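PDB 1UB7: 3-oxoacyl-[acyl-carrier protein] synthase from Thermus thermophilus, which probably catalyses the first condensation of fatty acid synthesis, joining acetyl-CoA with malonyl-ACP to give 3-oxobutanoyl-ACP. Local coordinates for residues Ala19-Tyr24 / Thr151-Gly156; Asp47-Asp52 / Leu140-Asp145; Lys166-Tyr171 / Ile295-His300. All coordinates share one frame; numbering follows the deposited sequence.

The three contacts illustrate how chemistry follows position in a fold. Interaction 1 is buried and apolar: a phenylalanine of helix 18-22 meets the end of helix 149-152 and the loop after it. Interaction 2, partly buried beside the second subunit, relies on a lysine that meets a carbonyl and an aromatic face. Interaction 3 lies at the surface on the opposite side of the chain's centre, where two tight turns meet through a salt bridge and an aromatic edge. Interactions 1 and 2 share the chain between strands 131-138 and 158-165 and touch each other, Ile144 CD1 lying 3.2 Å from Ala152 CA; interaction 3 stands apart, its centre about 39 Å from that of interaction 1.

Interaction 1: Ala19-Tyr24 / Thr151-Gly156; sequences ADFEAY and TAVLFG
Helix 18-22 meets the end of the short helix 149-152 and the loop after it through Phe21, whose ring is set against Ala152 and Val153. The first torsion of Phe21 places CG beside the backbone N and anti to the carbonyl carbon (chi1 -76°), which sends the ring out from the helix toward the other segment. Val153 CG1 sits over one face of that ring as a CH-pi contact, 4.2 Å from the ring centroid. The line to the methyl lies 17° off the ring normal, and CG1 is displaced toward the CG side of the ring, with Phe21 CG itself 4.0 Å from Val153 CG1. The far end of the ring has a different neighbour: Phe21 CZ comes within 3.3 Å of Ala152 O, which approaches obliquely. Beside this, Phe21 CE1 rests against the methyl of Ala152, with CE1 and Ala152 CB 4.0 Å apart.

In this thiolase-like fold the loop continues from here into strand 158-165 of the five-stranded sheet, and Arg41 of strand 40-43 touches both Phe21 and Val153. Leu154 and Gly156 form backbone hydrogen bonds with Asn276, a predicted active-site residue whose side chain is about 9 Å from that of Val153.

Tyr24 makes a lighter approach to the same alanine, its OH lying 4.4 Å from Ala152 CB. That hydroxyl is hydrogen-bonded to Trp146 O.

Interaction 2: Asp47-Asp52 / Leu140-Asp145; sequences DEYTSD and LSKIID
Lys142 reaches from the 3-10 segment 140-142 to Glu48 and Tyr49, and its chain shows how one side chain can serve several partners. CB already points toward residues 47-52, and a bend at the second torsion (chi2 -74°) is followed by a straight run to the ammonium. CD is the first atom to meet the tyrosine, 4.0 Å from Tyr49 CE2. CE then passes Glu48 O at 3.2 Å and also touches the ring, near Tyr49 CD2. At the tip, NZ donates to Glu48 O over 3.0 Å, coming from above the carbonyl plane and 47° out of it. The same nitrogen lies over a face of the Tyr49 ring, 4.1 Å from the centroid, in a cation-pi contact.

Tyr49 occupies the N-cap position of helix 50-64. The second subunit closes in nearby, with its Val193 packed on Lys142 and its Pro195 on Tyr49. A further, weak hydrogen bond joins NZ to Ala45 O. Glu48 OE2 is held by Tyr10 OH and a salt bridge with Lys56 NZ. Since Glu48 OE1 stays 6.6 Å from Lys142 NZ, the positive charge is probably eased here by carbonyl dipoles and the pi cloud, with the Glu48 carboxylate not in direct contact.

Interaction 3: Lys166-Tyr171 / Ile295-His300; sequences KVREGY and IREGDH
Two torsions help to bring Glu297 and Arg168 together: the glutamate sets CG anti to its own N (chi1 176°) and extends outward, while the arginine folds at its third torsion (chi3 -76°), turning the guanidinium to meet it. Both residues belong to type II beta turns, Arg168-Tyr171 and Arg296-Asp299, which lead into strands 172-180 and 300-307 of the four-stranded sheet. Each turn has glycine at its third position, Gly170 and Gly298, where the backbone angles would press a side chain against the preceding carbonyl.

The salt bridge is single-pronged. Arg168 NH2 donates to Glu297 OE2 over 3.1 Å, fairly straight at 158°. The acceptor lies close to the guanidinium plane, yet OE2 is met from above the plane of its carboxylate, and the guanidinium and carboxylate planes lie 57° apart. The other oxygen, OE1, accepts a hydrogen bond from Gly321 N near the chain's end, which probably limits the rotation of the carboxylate.

Tyr171 completes the contact beside this pair. Its hydroxyl lies at the edge of the Arg168 guanidinium, and the Tyr171 and Glu297 side chains cross at about a right angle, with Tyr171 CE2 3.6 Å from Glu297 CG. The same ring carbon reaches into the neighbouring turn, where the backbone nitrogen of Gly298 lies near the ring plane, 3.7 Å from Tyr171 CE2.

Interaction 1: Ala19-Tyr24 / Thr151-Gly156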
loop_
_atom_site.group_PDB
_atom_site.type_symbol
_atom_site.label_atom_id
_atom_site.label_comp_id
_atom_site.label_asym_id
_atom_site.label_seq_id
_atom_site.Cartn_x
_atom_site.Cartn_y
_atom_site.Cartn_z
ATOM N N ALA A 19 -20.559 1.807 28.930
ATOM C CA ALA A 19 -21.743 1.177 29.507
ATOM C C ALA A 19 -22.180 0.049 28.572
ATOM O O ALA A 19 -22.421 -1.082 29.010
ATOM C CB ALA A 19 -22.864 2.208 29.656
ATOM N N ASP A 20 -22.269 0.374 27.282
ATOM C CA ASP A 20 -22.651 -0.587 26.252
ATOM C C ASP A 20 -21.793 -1.848 26.334
ATOM O O ASP A 20 -22.224 -2.936 25.946
ATOM C CB ASP A 20 -22.502 0.040 24.867
ATOM C CG ASP A 20 -23.634 0.982 24.531
ATOM O OD1 ASP A 20 -24.793 0.518 24.479
ATOM O OD2 ASP A 20 -23.367 2.184 24.312
ATOM N N PHE A 21 -20.572 -1.687 26.833
ATOM C CA PHE A 21 -19.647 -2.800 26.981
ATOM C C PHE A 21 -19.860 -3.517 28.319
ATOM O O PHE A 21 -19.633 -4.725 28.426
ATOM C CB PHE A 21 -18.200 -2.302 26.864
ATOM C CG PHE A 21 -17.769 -2.005 25.446
ATOM C CD1 PHE A 21 -17.525 -3.042 24.546
ATOM C CD2 PHE A 21 -17.606 -0.686 25.011
ATOM C CE1 PHE A 21 -17.123 -2.772 23.237
ATOM C CE2 PHE A 21 -17.204 -0.403 23.702
ATOM C CZ PHE A 21 -16.963 -1.448 22.816
ATOM N N GLU A 22 -20.295 -2.775 29.337
ATOM C CA GLU A 22 -20.554 -3.366 30.651
ATOM C C GLU A 22 -21.805 -4.233 30.551
ATOM O O GLU A 22 -22.025 -5.115 31.376
ATOM C CB GLU A 22 -20.785 -2.279 31.709
ATOM C CG GLU A 22 -19.579 -1.400 32.011
ATOM C CD GLU A 22 -19.872 -0.340 33.066
ATOM O OE1 GLU A 22 -20.841 0.433 32.892
ATOM O OE2 GLU A 22 -19.129 -0.276 34.070
ATOM N N ALA A 23 -22.614 -3.976 29.525
ATOM C CA ALA A 23 -23.858 -4.706 29.301
ATOM C C ALA A 23 -23.707 -6.160 28.848
ATOM O O ALA A 23 -24.703 -6.880 28.764
ATOM C CB ALA A 23 -24.721 -3.949 28.297
ATOM N N TYR A 24 -22.484 -6.600 28.557
ATOM C CA TYR A 24 -22.289 -7.976 28.105
ATOM C C TYR A 24 -20.881 -8.519 28.311
ATOM O O TYR A 24 -20.629 -9.687 28.035
ATOM C CB TYR A 24 -22.642 -8.095 26.623
ATOM C CG TYR A 24 -21.570 -7.556 25.696
ATOM C CD1 TYR A 24 -21.139 -6.231 25.785
ATOM C CD2 TYR A 24 -20.981 -8.378 24.734
ATOM C CE1 TYR A 24 -20.145 -5.737 24.939
ATOM C CE2 TYR A 24 -19.989 -7.895 23.883
ATOM C CZ TYR A 24 -19.576 -6.576 23.992
ATOM O OH TYR A 24 -18.591 -6.104 23.155
ATOM N N THR A 151 -9.343 -6.228 23.263
ATOM C CA THR A 151 -9.536 -5.449 22.043
ATOM C C THR A 151 -10.805 -4.597 22.041
ATOM O O THR A 151 -10.742 -3.366 22.086
ATOM C CB THR A 151 -9.575 -6.379 20.807
ATOM O OG1 THR A 151 -10.636 -7.333 20.957
ATOM C CG2 THR A 151 -8.269 -7.126 20.663
ATOM N N ALA A 152 -11.947 -5.279 21.979
ATOM C CA ALA A 152 -13.277 -4.674 21.943
ATOM C C ALA A 152 -13.419 -3.218 22.398
ATOM O O ALA A 152 -14.018 -2.397 21.702
ATOM C CB ALA A 152 -14.251 -5.553 22.726
ATOM N N VAL A 153 -12.869 -2.893 23.557
ATOM C CA VAL A 153 -12.995 -1.543 24.089
ATOM C C VAL A 153 -11.991 -0.529 23.535
ATOM O O VAL A 153 -12.117 0.671 23.789
ATOM C CB VAL A 153 -12.859 -1.567 25.629
ATOM C CG1 VAL A 153 -13.856 -2.556 26.223
ATOM C CG2 VAL A 153 -11.433 -1.946 26.018
ATOM N N LEU A 154 -11.012 -1.003 22.773
ATOM C CA LEU A 154 -9.972 -0.131 22.238
ATOM C C LEU A 154 -10.205 0.555 20.912
ATOM O O LEU A 154 -9.842 1.713 20.733
ATOM C CB LEU A 154 -8.657 -0.898 22.112
ATOM C CG LEU A 154 -7.922 -1.326 23.379
ATOM C CD1 LEU A 154 -6.672 -2.094 22.973
ATOM C CD2 LEU A 154 -7.561 -0.102 24.225
ATOM N N PHE A 155 -10.815 -0.143 19.975
ATOM C CA PHE A 155 -10.960 0.434 18.657
ATOM C C PHE A 155 -12.280 1.077 18.268
ATOM O O PHE A 155 -13.356 0.612 18.639
ATOM C CB PHE A 155 -10.548 -0.632 17.632
ATOM C CG PHE A 155 -9.171 -1.234 17.897
ATOM C CD1 PHE A 155 -8.022 -0.437 17.870
ATOM C CD2 PHE A 155 -9.027 -2.589 18.194
ATOM C CE1 PHE A 155 -6.752 -0.978 18.135
ATOM C CE2 PHE A 155 -7.761 -3.136 18.460
ATOM C CZ PHE A 155 -6.624 -2.324 18.429
ATOM N N GLY A 156 -12.159 2.174 17.522
ATOM C CA GLY A 156 -13.299 2.915 17.007
ATOM C C GLY A 156 -13.105 3.092 15.502
ATOM O O GLY A 156 -11.968 3.110 15.031
#

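Interaction 2: Asp47-Asp52 / Leu140-Asp145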
loop_
_atom_site.group_PDB
_atom_site.type_symbol
_atom_site.label_atom_id
_atom_site.label_comp_id
_atom_site.label_asym_id
_atom_site.label_seq_id
_atom_site.Cartn_x
_atom_site.Cartn_y
_atom_site.Cartn_z
ATOM N N ASP A 47 -24.005 -1.892 6.992
ATOM C CA ASP A 47 -23.536 -1.961 5.619
ATOM C C ASP A 47 -22.656 -0.757 5.278
ATOM O O ASP A 47 -22.703 -0.234 4.161
ATOM C CB ASP A 47 -24.740 -2.007 4.693
ATOM C CG ASP A 47 -25.625 -0.783 4.848
ATOM O OD1 ASP A 47 -25.575 -0.145 5.926
ATOM O OD2 ASP A 47 -26.374 -0.454 3.903
ATOM N N GLU A 48 -21.862 -0.307 6.244
ATOM C CA GLU A 48 -20.973 0.827 6.022
ATOM C C GLU A 48 -19.545 0.329 6.171
ATOM O O GLU A 48 -19.138 -0.051 7.263
ATOM C CB GLU A 48 -21.261 1.920 7.050
ATOM C CG GLU A 48 -20.357 3.130 6.966
ATOM C CD GLU A 48 -20.719 4.203 7.994
ATOM O OE1 GLU A 48 -21.033 3.833 9.145
ATOM O OE2 GLU A 48 -20.675 5.411 7.660
ATOM N N TYR A 49 -18.782 0.323 5.080
ATOM C CA TYR A 49 -17.401 -0.166 5.135
ATOM C C TYR A 49 -16.306 0.874 4.991
ATOM O O TYR A 49 -16.577 2.069 4.837
ATOM C CB TYR A 49 -17.204 -1.269 4.107
ATOM C CG TYR A 49 -18.061 -2.465 4.419
ATOM C CD1 TYR A 49 -19.394 -2.522 4.007
ATOM C CD2 TYR A 49 -17.566 -3.507 5.200
ATOM C CE1 TYR A 49 -20.216 -3.587 4.370
ATOM C CE2 TYR A 49 -18.380 -4.576 5.571
ATOM C CZ TYR A 49 -19.701 -4.609 5.153
ATOM O OH TYR A 49 -20.495 -5.670 5.516
ATOM N N THR A 50 -15.061 0.413 5.045
ATOM C CA THR A 50 -13.919 1.323 4.946
ATOM C C THR A 50 -13.997 2.323 3.793
ATOM O O THR A 50 -13.669 3.501 3.970
ATOM C CB THR A 50 -12.604 0.555 4.851
ATOM O OG1 THR A 50 -12.342 -0.076 6.112
ATOM C CG2 THR A 50 -11.455 1.505 4.492
ATOM N N SER A 51 -14.439 1.860 2.627
ATOM C CA SER A 51 -14.568 2.745 1.479
ATOM C C SER A 51 -15.604 3.834 1.768
ATOM O O SER A 51 -15.430 4.997 1.379
ATOM C CB SER A 51 -14.957 1.943 0.230
ATOM O OG SER A 51 -16.107 1.164 0.464
ATOM N N ASP A 52 -16.669 3.467 2.474
ATOM C CA ASP A 52 -17.711 4.443 2.808
ATOM C C ASP A 52 -17.163 5.480 3.769
ATOM O O ASP A 52 -17.428 6.677 3.626
ATOM C CB ASP A 52 -18.910 3.749 3.437
ATOM C CG ASP A 52 -19.469 2.676 2.551
ATOM O OD1 ASP A 52 -20.058 3.024 1.501
ATOM O OD2 ASP A 52 -19.301 1.487 2.899
ATOM N N LEU A 140 -12.352 -1.015 11.895
ATOM C CA LEU A 140 -11.888 -2.079 12.771
ATOM C C LEU A 140 -13.010 -2.928 13.329
ATOM O O LEU A 140 -12.818 -4.109 13.606
ATOM C CB LEU A 140 -11.050 -1.488 13.897
ATOM C CG LEU A 140 -9.760 -0.909 13.307
ATOM C CD1 LEU A 140 -9.103 0.072 14.277
ATOM C CD2 LEU A 140 -8.834 -2.071 12.928
ATOM N N SER A 141 -14.189 -2.337 13.467
ATOM C CA SER A 141 -15.330 -3.068 13.996
ATOM C C SER A 141 -15.699 -4.248 13.116
ATOM O O SER A 141 -16.623 -4.987 13.426
ATOM C CB SER A 141 -16.540 -2.142 14.130
ATOM O OG SER A 141 -17.027 -1.751 12.867
ATOM N N LYS A 142 -14.972 -4.440 12.026
ATOM C CA LYS A 142 -15.288 -5.540 11.118
ATOM C C LYS A 142 -14.363 -6.740 11.282
ATOM O O LYS A 142 -14.650 -7.812 10.754
ATOM C CB LYS A 142 -15.225 -5.061 9.664
ATOM C CG LYS A 142 -15.930 -3.739 9.399
ATOM C CD LYS A 142 -17.435 -3.856 9.396
ATOM C CE LYS A 142 -18.067 -2.522 9.016
ATOM N NZ LYS A 142 -19.529 -2.632 8.747
ATOM N N ILE A 143 -13.250 -6.554 11.991
ATOM C CA ILE A 143 -12.279 -7.630 12.216
ATOM C C ILE A 143 -11.987 -7.792 13.703
ATOM O O ILE A 143 -11.127 -8.573 14.107
ATOM C CB ILE A 143 -10.927 -7.349 11.498
ATOM C CG1 ILE A 143 -10.375 -5.993 11.947
ATOM C CG2 ILE A 143 -11.115 -7.374 9.991
ATOM C CD1 ILE A 143 -8.860 -5.884 11.894
ATOM N N ILE A 144 -12.705 -7.033 14.516
ATOM C CA ILE A 144 -12.519 -7.070 15.951
ATOM C C ILE A 144 -13.366 -8.177 16.574
ATOM O O ILE A 144 -14.514 -8.388 16.173
ATOM C CB ILE A 144 -12.920 -5.717 16.564
ATOM C CG1 ILE A 144 -12.585 -5.690 18.051
ATOM C CG2 ILE A 144 -14.406 -5.475 16.359
ATOM C CD1 ILE A 144 -12.988 -4.401 18.725
ATOM N N ASP A 145 -12.789 -8.903 17.529
ATOM C CA ASP A 145 -13.529 -9.951 18.223
ATOM C C ASP A 145 -14.306 -9.258 19.327
ATOM O O ASP A 145 -13.749 -8.937 20.380
ATOM C CB ASP A 145 -12.596 -10.987 18.848
ATOM C CG ASP A 145 -13.336 -11.951 19.766
ATOM O OD1 ASP A 145 -14.303 -12.597 19.304
ATOM O OD2 ASP A 145 -12.954 -12.060 20.950
#

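Interaction 3: Lys166-Tyr171 / Ile295-His300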
loop_
_atom_site.group_PDB
_atom_site.type_symbol
_atom_site.label_atom_id
_atom_site.label_comp_id
_atom_site.label_asym_id
_atom_site.label_seq_id
_atom_site.Cartn_x
_atom_site.Cartn_y
_atom_site.Cartn_z
ATOM N N LYS A 166 1.671 21.702 -3.438
ATOM C CA LYS A 166 2.636 22.784 -3.247
ATOM C C LYS A 166 2.023 23.889 -2.399
ATOM O O LYS A 166 0.884 24.289 -2.635
ATOM C CB LYS A 166 3.065 23.383 -4.592
ATOM C CG LYS A 166 3.868 22.443 -5.500
ATOM C CD LYS A 166 5.325 22.271 -5.061
ATOM C CE LYS A 166 6.119 21.515 -6.126
ATOM N NZ LYS A 166 7.590 21.484 -5.866
ATOM N N VAL A 167 2.765 24.366 -1.402
ATOM C CA VAL A 167 2.291 25.463 -0.552
ATOM C C VAL A 167 3.288 26.625 -0.611
ATOM O O VAL A 167 4.436 26.462 -1.046
ATOM C CB VAL A 167 2.103 25.036 0.925
ATOM C CG1 VAL A 167 0.908 24.128 1.047
ATOM C CG2 VAL A 167 3.354 24.354 1.448
ATOM N N ARG A 168 2.850 27.800 -0.175
ATOM C CA ARG A 168 3.708 28.975 -0.206
ATOM C C ARG A 168 5.043 28.807 0.520
ATOM O O ARG A 168 5.190 27.980 1.436
ATOM C CB ARG A 168 2.949 30.198 0.336
ATOM C CG ARG A 168 2.102 30.889 -0.737
ATOM C CD ARG A 168 1.311 32.095 -0.229
ATOM N NE ARG A 168 0.136 31.708 0.552
ATOM C CZ ARG A 168 0.086 31.696 1.881
ATOM N NH1 ARG A 168 1.144 32.057 2.596
ATOM N NH2 ARG A 168 -1.025 31.317 2.498
ATOM N N GLU A 169 6.018 29.591 0.066
ATOM C CA GLU A 169 7.360 29.597 0.628
ATOM C C GLU A 169 7.257 29.760 2.144
ATOM O O GLU A 169 6.590 30.673 2.626
ATOM C CB GLU A 169 8.150 30.761 0.025
ATOM C CG GLU A 169 9.577 30.891 0.529
ATOM C CD GLU A 169 10.445 29.722 0.115
ATOM O OE1 GLU A 169 10.648 29.533 -1.104
ATOM O OE2 GLU A 169 10.920 28.988 1.007
ATOM N N GLY A 170 7.907 28.870 2.891
ATOM C CA GLY A 170 7.857 28.952 4.341
ATOM C C GLY A 170 6.893 27.983 5.016
ATOM O O GLY A 170 7.026 27.705 6.211
ATOM N N TYR A 171 5.923 27.462 4.265
ATOM C CA TYR A 171 4.954 26.526 4.833
ATOM C C TYR A 171 5.122 25.113 4.296
ATOM O O TYR A 171 5.829 24.889 3.302
ATOM C CB TYR A 171 3.522 26.976 4.537
ATOM C CG TYR A 171 3.220 28.390 4.958
ATOM C CD1 TYR A 171 3.631 29.473 4.178
ATOM C CD2 TYR A 171 2.564 28.652 6.156
ATOM C CE1 TYR A 171 3.392 30.787 4.587
ATOM C CE2 TYR A 171 2.323 29.956 6.573
ATOM C CZ TYR A 171 2.740 31.019 5.786
ATOM O OH TYR A 171 2.509 32.310 6.199
ATOM N N ILE A 295 -4.828 25.159 15.818
ATOM C CA ILE A 295 -3.902 25.009 14.715
ATOM C C ILE A 295 -4.308 26.130 13.792
ATOM O O ILE A 295 -5.494 26.314 13.534
ATOM C CB ILE A 295 -4.065 23.646 13.980
ATOM C CG1 ILE A 295 -3.316 22.549 14.741
ATOM C CG2 ILE A 295 -3.530 23.741 12.556
ATOM C CD1 ILE A 295 -3.418 21.175 14.078
ATOM N N ARG A 296 -3.331 26.895 13.324
ATOM C CA ARG A 296 -3.605 28.007 12.423
ATOM C C ARG A 296 -2.469 28.165 11.435
ATOM O O ARG A 296 -1.341 27.733 11.689
ATOM C CB ARG A 296 -3.755 29.321 13.197
ATOM C CG ARG A 296 -4.722 29.260 14.349
ATOM C CD ARG A 296 -4.779 30.605 15.057
ATOM N NE ARG A 296 -5.523 30.537 16.314
ATOM C CZ ARG A 296 -5.780 31.587 17.085
ATOM N NH1 ARG A 296 -5.349 32.791 16.728
ATOM N NH2 ARG A 296 -6.482 31.437 18.198
ATOM N N GLU A 297 -2.768 28.800 10.311
ATOM C CA GLU A 297 -1.757 29.013 9.303
ATOM C C GLU A 297 -0.531 29.576 9.985
ATOM O O GLU A 297 -0.629 30.529 10.759
ATOM C CB GLU A 297 -2.263 29.983 8.246
ATOM C CG GLU A 297 -1.224 30.332 7.219
ATOM C CD GLU A 297 -1.841 30.713 5.896
ATOM O OE1 GLU A 297 -2.506 29.854 5.279
ATOM O OE2 GLU A 297 -1.664 31.870 5.470
ATOM N N GLY A 298 0.620 28.961 9.729
ATOM C CA GLY A 298 1.854 29.432 10.331
ATOM C C GLY A 298 2.377 28.632 11.508
ATOM O O GLY A 298 3.561 28.745 11.826
ATOM N N ASP A 299 1.522 27.832 12.150
ATOM C CA ASP A 299 1.940 27.025 13.300
ATOM C C ASP A 299 2.781 25.813 12.903
ATOM O O ASP A 299 2.685 25.299 11.781
ATOM C CB ASP A 299 0.736 26.488 14.080
ATOM C CG ASP A 299 -0.112 27.581 14.715
ATOM O OD1 ASP A 299 0.440 28.648 15.095
ATOM O OD2 ASP A 299 -1.337 27.345 14.855
ATOM N N HIS A 300 3.605 25.350 13.836
ATOM C CA HIS A 300 4.420 24.173 13.592
ATOM C C HIS A 300 3.719 23.041 14.311
ATOM O O HIS A 300 3.595 23.058 15.531
ATOM C CB HIS A 300 5.827 24.358 14.145
ATOM C CG HIS A 300 6.556 25.506 13.528
ATOM N ND1 HIS A 300 6.614 25.701 12.165
ATOM C CD2 HIS A 300 7.241 26.535 14.085
ATOM C CE1 HIS A 300 7.301 26.801 11.907
ATOM N NE2 HIS A 300 7.692 27.326 13.055
#